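Local structure of putative large adhesion protein (Lap) involved in biofilm formation (6M8M) at residues 43-47 with 48-52; 53-56 with 57-61. The protein probably helps its marine bacterium adhere and form biofilms, this part of the RTX adhesin being a calcium-dependent PA14 domain that binds sugars such as glucose. All blocks are in the same frame, centred on the assembly; numbering follows the deposited sequence. Where two conformers were deposited one is given.

Interaction 1. Residues 43-47 with 48-52. With CA (calcium ion), chain D.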
loop_
_atom_site.group_PDB
_atom_site.type_symbol
_atom_site.label_atom_id
_atom_site.label_comp_id
_atom_site.label_asym_id
_atom_site.label_seq_id
_atom_site.Cartn_x
_atom_site.Cartn_y
_atom_site.Cartn_z
ATOM N N TYR A 43 -1.211 -9.960 3.414
ATOM C CA TYR A 43 -1.660 -11.252 2.914
ATOM C C TYR A 43 -0.473 -12.008 2.339
ATOM O O TYR A 43 0.213 -11.519 1.434
ATOM C CB TYR A 43 -2.694 -11.079 1.800
ATOM C CG TYR A 43 -3.946 -10.371 2.218
ATOM C CD1 TYR A 43 -3.981 -8.999 2.352
ATOM C CD2 TYR A 43 -5.103 -11.078 2.493
ATOM C CE1 TYR A 43 -5.148 -8.353 2.762
ATOM C CE2 TYR A 43 -6.242 -10.458 2.893
ATOM C CZ TYR A 43 -6.267 -9.106 3.034
ATOM O OH TYR A 43 -7.461 -8.548 3.453
ATOM N N ALA A 44 -0.261 -13.217 2.840
ATOM C CA ALA A 44 0.687 -14.158 2.268
ATOM C C ALA A 44 0.023 -14.840 1.083
ATOM O O ALA A 44 -1.125 -15.281 1.182
ATOM C CB ALA A 44 1.038 -15.206 3.316
ATOM N N TYR A 45 0.702 -14.883 -0.048
ATOM C CA TYR A 45 0.183 -15.544 -1.241
ATOM C C TYR A 45 1.219 -16.557 -1.698
ATOM O O TYR A 45 2.387 -16.212 -1.884
ATOM C CB TYR A 45 -0.090 -14.513 -2.325
ATOM C CG TYR A 45 -0.609 -15.075 -3.639
ATOM C CD1 TYR A 45 0.260 -15.618 -4.571
ATOM C CD2 TYR A 45 -1.951 -15.025 -3.963
ATOM C CE1 TYR A 45 -0.199 -16.108 -5.789
ATOM C CE2 TYR A 45 -2.414 -15.512 -5.178
ATOM C CZ TYR A 45 -1.530 -16.037 -6.085
ATOM O OH TYR A 45 -2.005 -16.486 -7.308
ATOM N N ALA A 46 0.788 -17.805 -1.857
ATOM C CA ALA A 46 1.663 -18.915 -2.222
ATOM C C ALA A 46 1.462 -19.235 -3.694
ATOM O O ALA A 46 0.456 -19.838 -4.077
ATOM C CB ALA A 46 1.347 -20.137 -1.361
ATOM N N GLN A 47 2.422 -18.846 -4.527
ATOM C CA GLN A 47 2.338 -19.173 -5.941
ATOM C C GLN A 47 2.371 -20.686 -6.090
ATOM O O GLN A 47 3.234 -21.357 -5.524
ATOM C CB GLN A 47 3.510 -18.537 -6.686
ATOM C CG GLN A 47 3.478 -18.772 -8.185
ATOM C CD GLN A 47 4.444 -17.882 -8.921
ATOM O OE1 GLN A 47 4.708 -16.751 -8.491
ATOM N NE2 GLN A 47 4.942 -18.344 -10.058
ATOM N N GLY A 48 1.433 -21.218 -6.856
ATOM C CA GLY A 48 1.131 -22.632 -6.852
ATOM C C GLY A 48 -0.231 -22.806 -6.220
ATOM O O GLY A 48 -1.247 -22.678 -6.895
ATOM N N SER A 49 -0.278 -23.043 -4.911
ATOM C CA SER A 49 -1.553 -23.378 -4.284
ATOM C C SER A 49 -2.578 -22.258 -4.445
ATOM O O SER A 49 -3.766 -22.525 -4.661
ATOM C CB SER A 49 -1.346 -23.748 -2.816
ATOM O OG SER A 49 -0.832 -22.668 -2.062
ATOM N N ASP A 50 -2.150 -21.002 -4.341
ATOM C CA ASP A 50 -3.070 -19.876 -4.454
ATOM C C ASP A 50 -3.260 -19.391 -5.883
ATOM O O ASP A 50 -4.044 -18.458 -6.101
ATOM C CB ASP A 50 -2.609 -18.705 -3.583
ATOM C CG ASP A 50 -2.773 -18.969 -2.109
ATOM O OD1 ASP A 50 -3.797 -19.583 -1.707
ATOM O OD2 ASP A 50 -1.894 -18.546 -1.332
ATOM N N GLY A 51 -2.562 -19.980 -6.846
ATOM C CA GLY A 51 -2.668 -19.594 -8.227
ATOM C C GLY A 51 -1.349 -19.157 -8.824
ATOM O O GLY A 51 -0.280 -19.469 -8.304
ATOM N N GLY A 52 -1.416 -18.430 -9.927
ATOM C CA GLY A 52 -0.227 -18.013 -10.633
ATOM C C GLY A 52 0.452 -16.823 -9.982
ATOM O O GLY A 52 0.012 -16.269 -8.968
HETATM CA CA CA D . 5.660 -14.898 -7.545
HETATM O O HOH W 1 -1.824 -18.409 1.314
HETATM O O HOH W 2 2.139 -23.382 -3.255
HETATM O O HOH W 3 7.406 -14.733 -9.275
#
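With CG anti to the backbone N (chi1 179°), Tyr45 brings its ring against the loop that returns through Asp50, while Asp50 turns its carboxylate back beside its own N (chi1 -71°), which sets the two side chains running antiparallel past one another. Asp50 CB sits over one face of the ring, 3.7 Å from the centroid of Tyr45, as a CH-pi contact. Beyond it OD2 of Asp50 takes the N-H of Ala46 at 2.8 Å on its anti lone pair, in a nearly straight bond (172°). The backbone answers in the other direction: Asp50 N donates to Ala46 O at 2.9 Å. At the far end of the ring, Tyr45 OH gives its proton to Gly52 O at 2.6 Å, in the carbonyl plane. Between these bonds lies a type I beta turn from Gly48 to Gly51, both of which take positive-phi conformations that suit glycine. Gln47, its chain extended, reaches out to a calcium ion, which its OE1 binds at 2.3 Å. A water donating to both Ala44 O and Asp50 OD2 gives that carboxylate oxygen a second proton donor, which probably favours the ionised form of Asp50.

Interaction 2. Residues 53-56 with 57-61. With CA (calcium ion), chain D.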
loop_
_atom_site.group_PDB
_atom_site.type_symbol
_atom_site.label_atom_id
_atom_site.label_comp_id
_atom_site.label_asym_id
_atom_site.label_seq_id
_atom_site.Cartn_x
_atom_site.Cartn_y
_atom_site.Cartn_z
ATOM N N ASN A 53 1.564 -16.426 -10.587
ATOM C CA ASN A 53 2.314 -15.275 -10.105
ATOM C C ASN A 53 1.408 -14.060 -9.972
ATOM O O ASN A 53 0.534 -13.831 -10.806
ATOM C CB ASN A 53 3.424 -14.974 -11.106
ATOM C CG ASN A 53 4.425 -13.986 -10.574
ATOM O OD1 ASN A 53 4.614 -13.863 -9.363
ATOM N ND2 ASN A 53 5.076 -13.272 -11.471
ATOM N N LEU A 54 1.607 -13.276 -8.921
ATOM C CA LEU A 54 0.898 -12.008 -8.823
ATOM C C LEU A 54 1.409 -11.072 -9.902
ATOM O O LEU A 54 2.617 -10.877 -10.048
ATOM C CB LEU A 54 1.101 -11.372 -7.457
ATOM C CG LEU A 54 0.478 -12.151 -6.301
ATOM C CD1 LEU A 54 0.677 -11.353 -5.009
ATOM C CD2 LEU A 54 -0.996 -12.449 -6.511
ATOM N N SER A 55 0.496 -10.480 -10.655
ATOM C CA SER A 55 0.930 -9.591 -11.725
ATOM C C SER A 55 -0.044 -8.477 -12.077
ATOM O O SER A 55 0.309 -7.656 -12.926
ATOM C CB SER A 55 1.240 -10.383 -12.988
ATOM O OG SER A 55 0.038 -10.910 -13.504
ATOM N N ASN A 56 -1.235 -8.396 -11.487
ATOM C CA ASN A 56 -2.135 -7.305 -11.829
ATOM C C ASN A 56 -3.083 -7.008 -10.680
ATOM O O ASN A 56 -3.298 -7.828 -9.781
ATOM C CB ASN A 56 -2.885 -7.527 -13.153
ATOM C CG ASN A 56 -3.804 -8.709 -13.111
ATOM O OD1 ASN A 56 -4.895 -8.653 -12.551
ATOM N ND2 ASN A 56 -3.390 -9.800 -13.752
ATOM N N VAL A 57 -3.639 -5.802 -10.730
ATOM C CA VAL A 57 -4.463 -5.281 -9.648
ATOM C C VAL A 57 -5.723 -6.115 -9.453
ATOM O O VAL A 57 -6.113 -6.409 -8.315
ATOM C CB VAL A 57 -4.818 -3.804 -9.904
ATOM C CG1 VAL A 57 -5.860 -3.314 -8.898
ATOM C CG2 VAL A 57 -3.583 -2.917 -9.856
ATOM N N ALA A 58 -6.408 -6.471 -10.546
ATOM C CA ALA A 58 -7.660 -7.206 -10.385
ATOM C C ALA A 58 -7.423 -8.543 -9.698
ATOM O O ALA A 58 -8.214 -8.967 -8.850
ATOM C CB ALA A 58 -8.333 -7.413 -11.743
ATOM N N GLN A 59 -6.339 -9.218 -10.055
ATOM C CA GLN A 59 -5.990 -10.489 -9.432
ATOM C C GLN A 59 -5.709 -10.315 -7.945
ATOM O O GLN A 59 -6.157 -11.113 -7.106
ATOM C CB GLN A 59 -4.758 -11.034 -10.152
ATOM C CG GLN A 59 -4.131 -12.261 -9.571
ATOM C CD GLN A 59 -2.752 -12.522 -10.140
ATOM O OE1 GLN A 59 -2.102 -11.620 -10.675
ATOM N NE2 GLN A 59 -2.294 -13.749 -10.029
ATOM N N VAL A 60 -4.954 -9.274 -7.598
ATOM C CA VAL A 60 -4.631 -8.993 -6.202
ATOM C C VAL A 60 -5.895 -8.663 -5.418
ATOM O O VAL A 60 -6.108 -9.163 -4.308
ATOM C CB VAL A 60 -3.569 -7.881 -6.143
ATOM C CG1 VAL A 60 -3.456 -7.268 -4.761
ATOM C CG2 VAL A 60 -2.224 -8.426 -6.610
ATOM N N LYS A 61 -6.748 -7.811 -5.979
ATOM C CA LYS A 61 -7.993 -7.465 -5.307
ATOM C C LYS A 61 -8.871 -8.686 -5.094
ATOM O O LYS A 61 -9.570 -8.785 -4.078
ATOM C CB LYS A 61 -8.753 -6.405 -6.089
ATOM C CG LYS A 61 -8.136 -5.036 -5.964
ATOM C CD LYS A 61 -9.013 -3.962 -6.562
ATOM C CE LYS A 61 -8.426 -2.568 -6.344
ATOM N NZ LYS A 61 -8.563 -2.079 -4.942
HETATM CA CA CA D . 5.660 -14.898 -7.545
HETATM O O HOH W 3 7.406 -14.733 -9.275
#
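Gln59 reaches backward from the first turn of its helix and grips the chain that leads into it with both ends of one amide. Its NE2 donates to Asn53 O at 2.9 Å; the acceptor lies close to the plane of the Gln59 amide, yet the nitrogen stands well above the carbonyl plane of Asn53. On the other branch, Gln59 OE1 accepts the N-H of Ser55 at 2.8 Å. A weak bond also runs to Gln59 OE1 from Asn56 N, at 3.4 Å. An extended chain with CG anti to the backbone N (chi1 173°) gives the side chain this reach, and bonds at both amide ends fix the rotation of the group. Asn56 replies from the N-cap position: its OD1 takes the N-H of Gln59 at 2.9 Å, approached from above the side-chain carbonyl plane. This bond and the weak one from Asn56 N to Gln59 OE1 together make a capping box at the start of helix 57-66, the side chains running roughly perpendicular and the two amides inclined 32° to each other. Helical bonding begins at once, as Val60 N donates to Asn56 O at 3.1 Å. On the side facing the sheet, Leu54 CD2 meets Val60 CG2 at 4.2 Å, and both side chains pack on Trp180 of strand 174-181 and Ile115 of strand 113-122. Asn53 binds a calcium ion through OD1 at 2.3 Å; Gln47, Asp113 and Gln182 are the other protein ligands. Asn53 ND2 is hydrogen-bonded as well.

Overall arrangement
Strand 38-45 leads into interaction 1, where residues 46-52 fold back in a tight loop on the strand's end; interaction 2 then takes the chain from residue 53 into helix 57-66. The two contacts follow in series, neither nested nor crossed, with centres about 11 Å apart. They meet at the calcium ion, to which each supplies one ligand, and again, away from it, where Tyr45 packs against Leu54 and Gln59. The metal also joins this strand-to-helix connection to strand 113-122 and to the chain just after strand 174-181, both parts of the sheet that includes strand 38-45. Bound glucose lies about 7 Å from the Asn53 side chain.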